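Local coordinates for protein TCR beta chain (Gallus gallus, PDB 6LIR) that forms the beta chain of the chicken alpha-beta T-cell receptor, which probably recognises antigen together with its alpha-chain partner on T cells, at residues N15-C20 with V70-I75. Residues are numbered along the deposited sequence; the frame is centred on the assembly and turned at random.
Sequences NATLSC and VFHLDI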
# COMPACT_ATOMS: atom_id res chain seq x y z
N ASN B 15 -22.65 15.48 4.93
CA ASN B 15 -22.91 14.87 3.64
C ASN B 15 -21.74 15.14 2.71
O ASN B 15 -21.03 16.15 2.85
CB ASN B 15 -24.20 15.41 3.03
CG ASN B 15 -25.44 14.98 3.79
OD1 ASN B 15 -25.47 13.92 4.41
ND2 ASN B 15 -26.48 15.81 3.74
N ALA B 16 -21.54 14.24 1.76
CA ALA B 16 -20.41 14.35 0.86
C ALA B 16 -20.65 13.46 -0.35
O ALA B 16 -21.35 12.45 -0.26
CB ALA B 16 -19.09 13.96 1.54
N THR B 17 -20.05 13.85 -1.47
CA THR B 17 -20.14 13.10 -2.71
C THR B 17 -18.74 12.70 -3.15
O THR B 17 -17.84 13.54 -3.24
CB THR B 17 -20.82 13.93 -3.80
OG1 THR B 17 -22.20 14.13 -3.46
CG2 THR B 17 -20.73 13.23 -5.15
N LEU B 18 -18.56 11.40 -3.41
CA LEU B 18 -17.37 10.92 -4.10
C LEU B 18 -17.77 10.66 -5.54
O LEU B 18 -18.74 9.93 -5.81
CB LEU B 18 -16.83 9.64 -3.46
CG LEU B 18 -16.19 9.71 -2.08
CD1 LEU B 18 -15.76 8.32 -1.61
CD2 LEU B 18 -15.01 10.67 -2.08
N SER B 19 -17.03 11.25 -6.47
CA SER B 19 -17.36 11.16 -7.88
C SER B 19 -16.25 10.44 -8.62
O SER B 19 -15.08 10.82 -8.51
CB SER B 19 -17.61 12.56 -8.46
OG SER B 19 -18.59 13.26 -7.70
N CYS B 20 -16.62 9.41 -9.36
CA CYS B 20 -15.67 8.64 -10.16
C CYS B 20 -15.82 8.99 -11.63
O CYS B 20 -16.94 9.13 -12.14
CB CYS B 20 -15.88 7.15 -9.96
SG CYS B 20 -14.88 6.11 -11.04
N VAL B 70 -19.30 9.62 -15.55
CA VAL B 70 -19.26 10.04 -14.16
C VAL B 70 -20.29 9.25 -13.36
O VAL B 70 -21.46 9.17 -13.75
CB VAL B 70 -19.54 11.56 -14.02
CG1 VAL B 70 -19.48 11.97 -12.56
CG2 VAL B 70 -18.56 12.36 -14.85
N PHE B 71 -19.85 8.70 -12.23
CA PHE B 71 -20.71 7.96 -11.32
C PHE B 71 -20.48 8.51 -9.91
O PHE B 71 -19.39 8.36 -9.36
CB PHE B 71 -20.41 6.46 -11.38
CG PHE B 71 -21.41 5.60 -10.67
CD1 PHE B 71 -22.73 6.00 -10.55
CD2 PHE B 71 -21.03 4.38 -10.13
CE1 PHE B 71 -23.66 5.20 -9.90
CE2 PHE B 71 -21.95 3.58 -9.48
CZ PHE B 71 -23.27 3.99 -9.36
N HIS B 72 -21.51 9.12 -9.34
CA HIS B 72 -21.41 9.75 -8.03
C HIS B 72 -21.84 8.79 -6.94
O HIS B 72 -22.84 8.08 -7.07
CB HIS B 72 -22.29 11.00 -7.96
CG HIS B 72 -21.95 12.05 -8.97
ND1 HIS B 72 -20.90 12.93 -8.79
CD2 HIS B 72 -22.51 12.37 -10.16
CE1 HIS B 72 -20.83 13.74 -9.84
NE2 HIS B 72 -21.80 13.42 -10.68
N LEU B 73 -21.09 8.80 -5.84
CA LEU B 73 -21.46 8.10 -4.61
C LEU B 73 -21.70 9.14 -3.53
O LEU B 73 -20.78 9.89 -3.18
CB LEU B 73 -20.39 7.10 -4.19
CG LEU B 73 -20.71 6.30 -2.92
CD1 LEU B 73 -21.84 5.30 -3.17
CD2 LEU B 73 -19.47 5.59 -2.38
N ASP B 74 -22.91 9.18 -2.99
CA ASP B 74 -23.29 10.17 -1.99
C ASP B 74 -23.25 9.53 -0.61
O ASP B 74 -23.80 8.45 -0.40
CB ASP B 74 -24.69 10.73 -2.27
CG ASP B 74 -24.75 11.55 -3.54
OD1 ASP B 74 -23.79 12.29 -3.83
OD2 ASP B 74 -25.77 11.45 -4.26
N ILE B 75 -22.59 10.21 0.33
CA ILE B 75 -22.47 9.74 1.71
C ILE B 75 -23.51 10.48 2.53
O ILE B 75 -23.42 11.70 2.73
CB ILE B 75 -21.06 9.98 2.26
CG1 ILE B 75 -20.01 9.24 1.43
CG2 ILE B 75 -20.99 9.59 3.73
CD1 ILE B 75 -19.60 7.89 1.99
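Strands 16-20 and 70-75 pair antiparallel in the V-set immunoglobulin domain, as strands B and E of its sandwich, with Ala-16, Leu-18 and Cys-20 in hydrogen-bonded pairs with Ile-75, Leu-73 and Phe-71. Leu-73 N to Leu-18 O and Ile-75 N to Ala-16 O are equally short at 2.6 Å, each nearly along the C=O axis, whereas the return bond from Ala-16 N to Ile-75 O is weak (3.3 Å). Thr-17, Ser-19, His-72 and Asp-74 carry the polar face. His-72 CB lies 3.9 Å from Thr-17 CG2. Its CG, anti to the carbonyl carbon (chi1 -60°), passes that methyl obliquely, and chi2 of -80° turns the ring's ND1 edge to Ser-19. His-72 ND1 meets Ser-19 OG there in a 2.6 Å hydrogen bond. His-72 CE1, next to ND1, is thereby brought to 3.1 Å from Ser-19 OG, and NE2 at the tip turns to Ser-66 of strand 61-67 in a weak bond. Next along, Thr-17 and Asp-74 lie side by side, Thr-17 OG1 donating to Asp-74 OD1 over a very short 2.5 Å. On the inner face Leu-18 and Leu-73 pack against Tyr-86, while Cys-20 closes the domain's disulfide with Cys-88. Bonds at both nitrogens would help fix the imidazole's rotation, and the short Thr-17 bond would probably favour the charged carboxylate of Asp-74.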